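Local coordinates for protein U4/U6 snRNA-associated-splicing factor PRP24 (Saccharomyces cerevisiae, PDB 4N0T) that binds U6 snRNA and acts as a recycling factor of the spliceosome, in a complex linked to the annealing of U6 with U4 snRNA, at residues 97-100 / 101-105; 41-45 / 46-50; 19-22 / 23-26. All blocks are in the same frame, centred on the assembly; numbering follows the deposited sequence.

How the contacts relate
Followed from the N terminus, contact 3 (19-22 / 23-26) comes first, where the loop after strand 10-16 turns into helix 22-29. Contact 2 (41-45 / 46-50) then closes the hairpin between strands 35-42 and 49-55, and contact 1 (97-100 / 101-105) starts helix 98-107. The three follow in series; none nests in or crosses another. Contacts 2 and 3 belong to the first RNA recognition motif and touch: Arg49 NH1 lies 2.8 Å from Tyr20 O, a probable hydrogen bond tying the hairpin to the loop that leads into helix 22-29. Contact 1 belongs to the second motif, its centre about 18 Å from that of contact 2.

Contact 1: residues 97-100 / 101-105; sequences TQRN and IRDLL
Gln98 and Arg102 meet one turn apart at the start of helix 98-107, the first helix of the second RNA recognition motif, whose N terminus is closed by a capping box. The two side chains run alongside each other. Gln98 OE1 approaches the guanidinium at its edge, in its plane, 3.1 Å from Arg102 NH2, but the N-H points badly (123°) and the bond is weak. A bend at chi3 of Arg102 (-44°) swings the guanidinium back toward the amide. Arg99 and Asp103 also lie side by side. Here Arg99 NE and Asp103 OD2 stay 4.7 Å apart, opposite charges that probably attract, though their charged atoms are not in contact, while the aliphatic Arg99 CG is 3.8 Å from Asp103 OD2. The carboxylate folds back over Arg99 O, which takes the backbone hydrogen bond from Asp103 N at 2.8 Å. With an alanine here in place of Asp103, the Arg99 guanidinium would probably lose its nearby negative charge and be freer to swing. Further backbone bonds, Ile101 N to Thr97 O, Arg102 N to Gln98 O and Leu104 N to Asn100 O, hold the turns that set these pairs in line. On the side of the helix turned to the sheet, Ile101 packs on Ala129 and Ile131 of strand 128-133; Leu104 packs on Tyr96 and Leu149. The whole arrangement starts from the cap: Asn100 N donates to Thr97 OG1 (3.2 Å), and Thr97 N returns a bond to Asn100 OD1 (2.9 Å), the donor tilted 23° from the carbonyl plane.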
ATOM      1  N   THR A  97       4.106   0.532 -11.059  1.00 25.58           N
ATOM      2  CA  THR A  97       4.980  -0.507 -10.550  1.00 24.59           C
ATOM      3  C   THR A  97       6.342   0.080 -10.186  1.00 20.72           C
ATOM      4  O   THR A  97       6.632   1.256 -10.447  1.00 20.14           O
ATOM      5  CB  THR A  97       5.229  -1.585 -11.614  1.00 28.93           C
ATOM      6  OG1 THR A  97       5.889  -0.979 -12.736  1.00 29.06           O
ATOM      7  CG2 THR A  97       3.919  -2.198 -12.074  1.00 27.66           C
ATOM      8  N   GLN A  98       7.179  -0.754  -9.588  1.00 20.39           N
ATOM      9  CA  GLN A  98       8.533  -0.372  -9.241  1.00 23.95           C
ATOM     10  C   GLN A  98       9.260   0.134 -10.491  1.00 23.15           C
ATOM     11  O   GLN A  98       9.979   1.141 -10.452  1.00 20.76           O
ATOM     12  CB  GLN A  98       9.254  -1.585  -8.652  1.00 30.97           C
ATOM     13  CG  GLN A  98      10.426  -1.245  -7.776  1.00 40.63           C
ATOM     14  CD  GLN A  98      11.217  -2.466  -7.364  1.00 50.98           C
ATOM     15  OE1 GLN A  98      12.380  -2.621  -7.741  1.00 56.26           O
ATOM     16  NE2 GLN A  98      10.594  -3.339  -6.582  1.00 52.55           N
ATOM     17  N   ARG A  99       9.038  -0.567 -11.600  1.00 24.42           N
ATOM     18  CA  ARG A  99       9.646  -0.227 -12.882  1.00 25.25           C
ATOM     19  C   ARG A  99       9.201   1.163 -13.326  1.00 25.40           C
ATOM     20  O   ARG A  99      10.021   1.961 -13.789  1.00 26.66           O
ATOM     21  CB  ARG A  99       9.245  -1.275 -13.924  1.00 29.90           C
ATOM     22  CG  ARG A  99       9.875  -1.122 -15.303  1.00 43.42           C
ATOM     23  CD  ARG A  99       9.127  -2.024 -16.288  1.00 56.65           C
ATOM     24  NE  ARG A  99       9.919  -2.435 -17.445  1.00 63.77           N
ATOM     25  CZ  ARG A  99       9.599  -3.452 -18.244  1.00 65.01           C
ATOM     26  NH1 ARG A  99       8.506  -4.168 -18.008  1.00 66.67           N
ATOM     27  NH2 ARG A  99      10.376  -3.761 -19.273  1.00 63.76           N
ATOM     28  N   ASN A 100       7.906   1.459 -13.167  1.00 22.61           N
ATOM     29  CA  ASN A 100       7.400   2.783 -13.522  1.00 21.66           C
ATOM     30  C   ASN A 100       8.090   3.877 -12.727  1.00 23.91           C
ATOM     31  O   ASN A 100       8.409   4.944 -13.251  1.00 21.57           O
ATOM     32  CB  ASN A 100       5.878   2.886 -13.317  1.00 22.90           C
ATOM     33  CG  ASN A 100       5.092   1.981 -14.251  1.00 30.01           C
ATOM     34  OD1 ASN A 100       4.143   1.315 -13.836  1.00 33.99           O
ATOM     35  ND2 ASN A 100       5.478   1.957 -15.520  1.00 32.28           N
ATOM     36  N   ILE A 101       8.312   3.624 -11.440  1.00 22.68           N
ATOM     37  CA  ILE A 101       8.959   4.617 -10.604  1.00 20.34           C
ATOM     38  C   ILE A 101      10.414   4.765 -11.014  1.00 21.61           C
ATOM     39  O   ILE A 101      10.946   5.882 -11.088  1.00 25.49           O
ATOM     40  CB  ILE A 101       8.851   4.232  -9.109  1.00 18.94           C
ATOM     41  CG1 ILE A 101       7.376   4.234  -8.705  1.00 21.19           C
ATOM     42  CG2 ILE A 101       9.669   5.186  -8.258  1.00 20.79           C
ATOM     43  CD1 ILE A 101       7.087   3.644  -7.317  1.00 21.13           C
ATOM     44  N   ARG A 102      11.053   3.637 -11.291  1.00 20.96           N
ATOM     45  CA  ARG A 102      12.443   3.662 -11.724  1.00 22.42           C
ATOM     46  C   ARG A 102      12.560   4.487 -13.006  1.00 25.92           C
ATOM     47  O   ARG A 102      13.464   5.308 -13.140  1.00 23.76           O
ATOM     48  CB  ARG A 102      12.982   2.247 -11.941  1.00 21.60           C
ATOM     49  CG  ARG A 102      14.494   2.225 -12.228  1.00 25.70           C
ATOM     50  CD  ARG A 102      15.037   0.801 -12.342  1.00 33.64           C
ATOM     51  NE  ARG A 102      14.518  -0.062 -11.282  1.00 45.71           N
ATOM     52  CZ  ARG A 102      15.133  -0.299 -10.123  1.00 52.73           C
ATOM     53  NH1 ARG A 102      16.313   0.252  -9.859  1.00 52.61           N
ATOM     54  NH2 ARG A 102      14.568  -1.098  -9.226  1.00 54.37           N
ATOM     55  N   ASP A 103      11.614   4.300 -13.918  1.00 26.77           N
ATOM     56  CA  ASP A 103      11.643   5.028 -15.183  1.00 30.55           C
ATOM     57  C   ASP A 103      11.422   6.538 -15.010  1.00 28.04           C
ATOM     58  O   ASP A 103      12.047   7.340 -15.708  1.00 27.61           O
ATOM     59  CB  ASP A 103      10.672   4.396 -16.189  1.00 32.50           C
ATOM     60  CG  ASP A 103      11.077   2.979 -16.579  1.00 37.60           C
ATOM     61  OD1 ASP A 103      12.270   2.633 -16.428  1.00 42.56           O
ATOM     62  OD2 ASP A 103      10.204   2.208 -17.031  1.00 43.89           O
ATOM     63  N   LEU A 104      10.560   6.933 -14.066  1.00 21.49           N
ATOM     64  CA  LEU A 104      10.413   8.350 -13.711  1.00 22.71           C
ATOM     65  C   LEU A 104      11.738   9.024 -13.382  1.00 26.69           C
ATOM     66  O   LEU A 104      12.027  10.120 -13.864  1.00 28.19           O
ATOM     67  CB  LEU A 104       9.512   8.523 -12.479  1.00 25.22           C
ATOM     68  CG  LEU A 104       8.006   8.718 -12.568  1.00 33.48           C
ATOM     69  CD1 LEU A 104       7.493   9.154 -11.211  1.00 29.30           C
ATOM     70  CD2 LEU A 104       7.650   9.745 -13.634  1.00 36.73           C
ATOM     71  N   LEU A 105      12.530   8.391 -12.519  1.00 18.80           N
ATOM     72  CA  LEU A 105      13.812   8.959 -12.119  1.00 18.42           C
ATOM     73  C   LEU A 105      14.821   8.893 -13.276  1.00 20.01           C
ATOM     74  O   LEU A 105      15.633   9.796 -13.447  1.00 22.99           O
ATOM     75  CB  LEU A 105      14.362   8.254 -10.874  1.00 21.15           C
ATOM     76  CG  LEU A 105      13.858   8.728  -9.505  1.00 21.94           C
ATOM     77  CD1 LEU A 105      12.346   8.588  -9.367  1.00 23.34           C
ATOM     78  CD2 LEU A 105      14.570   7.961  -8.399  1.00 24.24           C
TER

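Contact 2: residues 41-45 / 46-50; sequences ADSLK and KNFRF
Ser43 packs under Phe48 in the loop of a beta hairpin: Ser43 CB lies over the centre of the ring, 3.5 Å from its centroid, a close CH-pi contact. With OG between the backbone N and carbonyl carbon (chi1 66°), the hydroxyl donates to Asn47 OD1 at 2.8 Å and also accepts a weak bond from Phe48 N. At the turn, beside this hydroxyl, a water joins Lys45 N to Asn47 OD1. Ser43 N bonds to Phe48 O at 2.9 Å, and farther from the turn Ala41 and Phe50 form an antiparallel hydrogen-bonded pair. A type I turn from Ser43 to Lys46 closes the loop, with Lys46 in the left-handed region (phi 63°).

The Asp42 side is looser. Asp42 sits between two cations: OD1 faces Arg49 NE at 2.8 Å, a salt bridge whose hydrogen bond is weak, and OD2 stands 3.6 Å from Lys46 NZ. Another water links that NZ to Ser43 O.

The hairpin joins strands 35-42 and 49-55 of the first RNA recognition motif. Phe48 and Phe50 reach Lys14 of strand 10-16, while Ala41 and Phe50 touch Leu113 on strand 112-116 of the second motif.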
ATOM      1  N   ALA A  41      23.795  -0.762  -9.089  1.00 23.69           N
ATOM      2  CA  ALA A  41      23.204  -0.007 -10.199  1.00 23.94           C
ATOM      3  C   ALA A  41      24.308   0.613 -11.040  1.00 27.78           C
ATOM      4  O   ALA A  41      25.344   1.025 -10.508  1.00 22.94           O
ATOM      5  CB  ALA A  41      22.285   1.080  -9.685  1.00 23.78           C
ATOM      6  N   ASP A  42      24.077   0.701 -12.345  1.00 27.13           N
ATOM      7  CA  ASP A  42      25.021   1.357 -13.232  1.00 25.91           C
ATOM      8  C   ASP A  42      25.048   2.850 -12.965  1.00 21.03           C
ATOM      9  O   ASP A  42      24.021   3.453 -12.625  1.00 23.79           O
ATOM     10  CB  ASP A  42      24.619   1.139 -14.694  1.00 33.08           C
ATOM     11  CG  ASP A  42      24.885  -0.269 -15.179  1.00 40.90           C
ATOM     12  OD1 ASP A  42      25.694  -0.988 -14.551  1.00 44.32           O
ATOM     13  OD2 ASP A  42      24.296  -0.646 -16.214  1.00 42.38           O
ATOM     14  N   SER A  43      26.217   3.463 -13.137  1.00 22.77           N
ATOM     15  CA  SER A  43      26.282   4.918 -13.148  1.00 20.86           C
ATOM     16  C   SER A  43      25.530   5.428 -14.379  1.00 21.73           C
ATOM     17  O   SER A  43      25.182   4.642 -15.268  1.00 25.60           O
ATOM     18  CB  SER A  43      27.727   5.396 -13.203  1.00 26.47           C
ATOM     19  OG  SER A  43      28.309   5.030 -14.436  1.00 25.34           O
ATOM     20  N   LEU A  44      25.292   6.738 -14.423  1.00 24.87           N
ATOM     21  CA  LEU A  44      24.528   7.361 -15.507  1.00 28.89           C
ATOM     22  C   LEU A  44      25.107   7.037 -16.879  1.00 28.54           C
ATOM     23  O   LEU A  44      24.362   6.744 -17.824  1.00 33.51           O
ATOM     24  CB  LEU A  44      24.493   8.877 -15.319  1.00 29.91           C
ATOM     25  CG  LEU A  44      23.436   9.428 -14.372  1.00 33.09           C
ATOM     26  CD1 LEU A  44      23.590  10.932 -14.194  1.00 34.74           C
ATOM     27  CD2 LEU A  44      22.056   9.089 -14.908  1.00 34.76           C
ATOM     28  N   LYS A  45      26.431   7.080 -16.985  1.00 27.78           N
ATOM     29  CA  LYS A  45      27.094   6.847 -18.268  1.00 27.58           C
ATOM     30  C   LYS A  45      27.707   5.453 -18.382  1.00 32.47           C
ATOM     31  O   LYS A  45      28.467   5.173 -19.314  1.00 35.60           O
ATOM     32  CB  LYS A  45      28.146   7.924 -18.513  1.00 27.50           C
ATOM     33  CG  LYS A  45      27.572   9.336 -18.491  1.00 30.19           C
ATOM     34  CD  LYS A  45      28.583  10.341 -19.047  1.00 36.37           C
ATOM     35  CE  LYS A  45      28.036  11.763 -19.037  1.00 42.66           C
ATOM     36  NZ  LYS A  45      29.059  12.751 -19.491  1.00 47.99           N
ATOM     37  N   LYS A  46      27.365   4.589 -17.427  1.00 28.49           N
ATOM     38  CA  LYS A  46      27.769   3.179 -17.407  1.00 29.78           C
ATOM     39  C   LYS A  46      29.278   2.944 -17.295  1.00 30.04           C
ATOM     40  O   LYS A  46      29.755   1.854 -17.605  1.00 36.51           O
ATOM     41  CB  LYS A  46      27.220   2.418 -18.624  1.00 37.72           C
ATOM     42  CG  LYS A  46      25.811   2.815 -19.058  1.00 42.93           C
ATOM     43  CD  LYS A  46      24.753   1.901 -18.466  1.00 46.15           C
ATOM     44  CE  LYS A  46      23.361   2.266 -18.974  1.00 47.13           C
ATOM     45  NZ  LYS A  46      22.304   1.631 -18.138  1.00 47.30           N
ATOM     46  N   ASN A  47      30.024   3.942 -16.836  1.00 27.55           N
ATOM     47  CA  ASN A  47      31.475   3.778 -16.695  1.00 32.74           C
ATOM     48  C   ASN A  47      31.895   3.077 -15.394  1.00 30.92           C
ATOM     49  O   ASN A  47      33.013   2.555 -15.279  1.00 29.84           O
ATOM     50  CB  ASN A  47      32.202   5.119 -16.855  1.00 37.75           C
ATOM     51  CG  ASN A  47      31.500   6.261 -16.138  1.00 46.64           C
ATOM     52  OD1 ASN A  47      30.279   6.247 -15.946  1.00 49.52           O
ATOM     53  ND2 ASN A  47      32.274   7.271 -15.748  1.00 48.54           N
ATOM     54  N   PHE A  48      30.993   3.070 -14.412  1.00 25.50           N
ATOM     55  CA  PHE A  48      31.254   2.392 -13.147  1.00 21.09           C
ATOM     56  C   PHE A  48      29.929   1.968 -12.510  1.00 23.88           C
ATOM     57  O   PHE A  48      28.862   2.197 -13.082  1.00 23.86           O
ATOM     58  CB  PHE A  48      32.066   3.285 -12.191  1.00 21.32           C
ATOM     59  CG  PHE A  48      31.328   4.511 -11.716  1.00 25.22           C
ATOM     60  CD1 PHE A  48      30.495   4.460 -10.594  1.00 24.23           C
ATOM     61  CD2 PHE A  48      31.480   5.717 -12.377  1.00 26.63           C
ATOM     62  CE1 PHE A  48      29.822   5.593 -10.162  1.00 23.28           C
ATOM     63  CE2 PHE A  48      30.823   6.845 -11.946  1.00 28.93           C
ATOM     64  CZ  PHE A  48      29.985   6.786 -10.833  1.00 22.64           C
ATOM     65  N   ARG A  49      29.981   1.345 -11.337  1.00 23.17           N
ATOM     66  CA  ARG A  49      28.735   0.982 -10.661  1.00 23.02           C
ATOM     67  C   ARG A  49      28.653   1.503  -9.233  1.00 22.55           C
ATOM     68  O   ARG A  49      29.671   1.670  -8.554  1.00 22.61           O
ATOM     69  CB  ARG A  49      28.524  -0.534 -10.674  1.00 26.38           C
ATOM     70  CG  ARG A  49      28.568  -1.138 -12.071  1.00 30.95           C
ATOM     71  CD  ARG A  49      27.982  -2.534 -12.107  1.00 33.57           C
ATOM     72  NE  ARG A  49      26.552  -2.521 -12.409  1.00 40.54           N
ATOM     73  CZ  ARG A  49      25.762  -3.590 -12.349  1.00 45.77           C
ATOM     74  NH1 ARG A  49      26.259  -4.763 -11.980  1.00 45.89           N
ATOM     75  NH2 ARG A  49      24.472  -3.485 -12.639  1.00 48.34           N
ATOM     76  N   PHE A  50      27.425   1.755  -8.786  1.00 17.44           N
ATOM     77  CA  PHE A  50      27.157   2.095  -7.390  1.00 18.41           C
ATOM     78  C   PHE A  50      26.644   0.836  -6.697  1.00 17.98           C
ATOM     79  O   PHE A  50      26.083  -0.056  -7.347  1.00 20.40           O
ATOM     80  CB  PHE A  50      26.038   3.129  -7.288  1.00 17.98           C
ATOM     81  CG  PHE A  50      26.413   4.518  -7.737  1.00 17.08           C
ATOM     82  CD1 PHE A  50      27.037   5.405  -6.866  1.00 18.32           C
ATOM     83  CD2 PHE A  50      26.080   4.961  -9.015  1.00 20.36           C
ATOM     84  CE1 PHE A  50      27.344   6.702  -7.262  1.00 19.10           C
ATOM     85  CE2 PHE A  50      26.384   6.254  -9.419  1.00 20.22           C
ATOM     86  CZ  PHE A  50      27.011   7.128  -8.541  1.00 18.57           C
TER
HETATM   87  O   HOH W   1      22.700   4.002 -16.290  1.00 48.09           O
HETATM   88  O   HOH W   2      28.539   8.303 -15.054  1.00 33.05           O

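Contact 3: residues 19-22 / 23-26; sequences SYNQ and NKVY
Asn21 grips the start of helix 22-29 with its side chain: OD1 accepts from Lys24 N at 2.7 Å, and the donor lies almost straight off the end of the amide carbonyl (C=O...N angle 176°). CG of Asn21 sits between its own backbone N and carbonyl carbon (chi1 59°), which folds the amide over the first turn. The backbone follows with regular helical bonds, Val25 N to Asn21 O and Tyr26 N to Gln22 O, both 3.0 Å.

The apolar contacts centre on the Tyr20 ring. Lys24 CB stands over one face, 3.7 Å from the ring centroid, a CH-pi contact, and the extended lysine chain continues past the ring, with Lys24 CD 3.9 Å from Tyr20 CD1. Val25 CG2 meets the same ring at its edge, in the ring plane, 4.0 Å from Tyr20 CD2.

Charge and water finish the set. Lys24 NZ reaches back to Ser19 O at 3.4 Å, a weak bond. One water joins Tyr20 OH to Lys24 O, and a second bridges Gln22 NE2, weakly, to Tyr26 OH, where these two side chains run alongside each other.

Val25 and Tyr26 face strand 35-42, touching Val38. The arrangement is an asparagine N-cap where the loop after the first strand of an RNA recognition motif enters the first helix.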
ATOM      1  N   SER A  19      32.292  -4.361 -14.191  1.00 37.95           N
ATOM      2  CA  SER A  19      32.098  -5.808 -14.137  1.00 44.74           C
ATOM      3  C   SER A  19      31.556  -6.300 -12.802  1.00 45.59           C
ATOM      4  O   SER A  19      31.236  -7.484 -12.656  1.00 46.46           O
ATOM      5  CB  SER A  19      33.416  -6.531 -14.444  1.00 48.79           C
ATOM      6  OG  SER A  19      34.335  -6.422 -13.368  1.00 49.67           O
ATOM      7  N   TYR A  20      31.452  -5.402 -11.826  1.00 42.76           N
ATOM      8  CA  TYR A  20      31.040  -5.813 -10.490  1.00 39.41           C
ATOM      9  C   TYR A  20      29.540  -6.073 -10.368  1.00 38.29           C
ATOM     10  O   TYR A  20      28.704  -5.201 -10.634  1.00 43.55           O
ATOM     11  CB  TYR A  20      31.545  -4.837  -9.418  1.00 37.44           C
ATOM     12  CG  TYR A  20      32.644  -5.451  -8.580  1.00 37.65           C
ATOM     13  CD1 TYR A  20      33.835  -5.856  -9.166  1.00 38.00           C
ATOM     14  CD2 TYR A  20      32.486  -5.646  -7.213  1.00 38.30           C
ATOM     15  CE1 TYR A  20      34.841  -6.431  -8.423  1.00 39.84           C
ATOM     16  CE2 TYR A  20      33.495  -6.224  -6.453  1.00 40.33           C
ATOM     17  CZ  TYR A  20      34.669  -6.616  -7.072  1.00 43.64           C
ATOM     18  OH  TYR A  20      35.691  -7.189  -6.349  1.00 51.89           O
ATOM     19  N   ASN A  21      29.211  -7.299  -9.982  1.00 34.75           N
ATOM     20  CA  ASN A  21      27.832  -7.681  -9.731  1.00 35.55           C
ATOM     21  C   ASN A  21      27.554  -7.806  -8.239  1.00 31.16           C
ATOM     22  O   ASN A  21      28.459  -7.697  -7.408  1.00 30.31           O
ATOM     23  CB  ASN A  21      27.480  -8.989 -10.463  1.00 38.96           C
ATOM     24  CG  ASN A  21      28.371 -10.159 -10.059  1.00 41.03           C
ATOM     25  OD1 ASN A  21      28.836 -10.252  -8.922  1.00 41.25           O
ATOM     26  ND2 ASN A  21      28.601 -11.070 -11.000  1.00 40.35           N
ATOM     27  N   GLN A  22      26.292  -8.047  -7.919  1.00 32.18           N
ATOM     28  CA  GLN A  22      25.838  -8.240  -6.552  1.00 34.37           C
ATOM     29  C   GLN A  22      26.676  -9.289  -5.801  1.00 37.72           C
ATOM     30  O   GLN A  22      27.038  -9.098  -4.634  1.00 37.36           O
ATOM     31  CB  GLN A  22      24.376  -8.658  -6.622  1.00 37.44           C
ATOM     32  CG  GLN A  22      23.661  -8.813  -5.326  1.00 45.17           C
ATOM     33  CD  GLN A  22      22.214  -9.166  -5.563  1.00 51.44           C
ATOM     34  OE1 GLN A  22      21.853  -9.626  -6.648  1.00 56.94           O
ATOM     35  NE2 GLN A  22      21.375  -8.941  -4.565  1.00 50.24           N
ATOM     36  N   ASN A  23      26.994 -10.388  -6.480  1.00 37.77           N
ATOM     37  CA  ASN A  23      27.783 -11.455  -5.873  1.00 40.11           C
ATOM     38  C   ASN A  23      29.186 -11.004  -5.476  1.00 35.95           C
ATOM     39  O   ASN A  23      29.656 -11.306  -4.371  1.00 35.03           O
ATOM     40  CB  ASN A  23      27.877 -12.653  -6.822  1.00 51.56           C
ATOM     41  CG  ASN A  23      28.858 -13.707  -6.338  1.00 62.64           C
ATOM     42  OD1 ASN A  23      28.836 -14.111  -5.173  1.00 70.10           O
ATOM     43  ND2 ASN A  23      29.737 -14.149  -7.231  1.00 63.32           N
ATOM     44  N   LYS A  24      29.855 -10.287  -6.375  1.00 28.70           N
ATOM     45  CA  LYS A  24      31.214  -9.823  -6.110  1.00 30.06           C
ATOM     46  C   LYS A  24      31.214  -8.788  -4.994  1.00 30.72           C
ATOM     47  O   LYS A  24      32.166  -8.697  -4.217  1.00 33.34           O
ATOM     48  CB  LYS A  24      31.836  -9.229  -7.369  1.00 33.70           C
ATOM     49  CG  LYS A  24      32.076 -10.242  -8.474  1.00 39.47           C
ATOM     50  CD  LYS A  24      32.806  -9.602  -9.641  1.00 44.17           C
ATOM     51  CE  LYS A  24      32.993 -10.587 -10.780  1.00 49.14           C
ATOM     52  NZ  LYS A  24      33.534  -9.901 -11.988  1.00 53.86           N
ATOM     53  N   VAL A  25      30.142  -8.004  -4.923  1.00 28.63           N
ATOM     54  CA  VAL A  25      29.992  -7.033  -3.845  1.00 29.09           C
ATOM     55  C   VAL A  25      29.914  -7.743  -2.496  1.00 29.42           C
ATOM     56  O   VAL A  25      30.615  -7.359  -1.555  1.00 31.57           O
ATOM     57  CB  VAL A  25      28.783  -6.114  -4.081  1.00 28.21           C
ATOM     58  CG1 VAL A  25      28.512  -5.256  -2.858  1.00 28.22           C
ATOM     59  CG2 VAL A  25      29.042  -5.242  -5.308  1.00 26.58           C
ATOM     60  N   TYR A  26      29.088  -8.789  -2.417  1.00 34.89           N
ATOM     61  CA  TYR A  26      28.999  -9.640  -1.223  1.00 37.57           C
ATOM     62  C   TYR A  26      30.359 -10.148  -0.780  1.00 38.02           C
ATOM     63  O   TYR A  26      30.769  -9.929   0.357  1.00 41.71           O
ATOM     64  CB  TYR A  26      28.110 -10.858  -1.488  1.00 41.78           C
ATOM     65  CG  TYR A  26      26.691 -10.705  -1.014  1.00 41.47           C
ATOM     66  CD1 TYR A  26      26.367 -10.853   0.329  1.00 42.47           C
ATOM     67  CD2 TYR A  26      25.669 -10.427  -1.912  1.00 43.12           C
ATOM     68  CE1 TYR A  26      25.063 -10.710   0.765  1.00 45.87           C
ATOM     69  CE2 TYR A  26      24.366 -10.289  -1.491  1.00 43.24           C
ATOM     70  CZ  TYR A  26      24.067 -10.429  -0.152  1.00 47.19           C
ATOM     71  OH  TYR A  26      22.762 -10.284   0.264  1.00 46.30           O
TER
HETATM   72  O   HOH W   3      34.651  -9.629  -4.924  1.00 34.88           O
HETATM   73  O   HOH W   4      20.680  -8.682  -1.492  1.00 43.44           O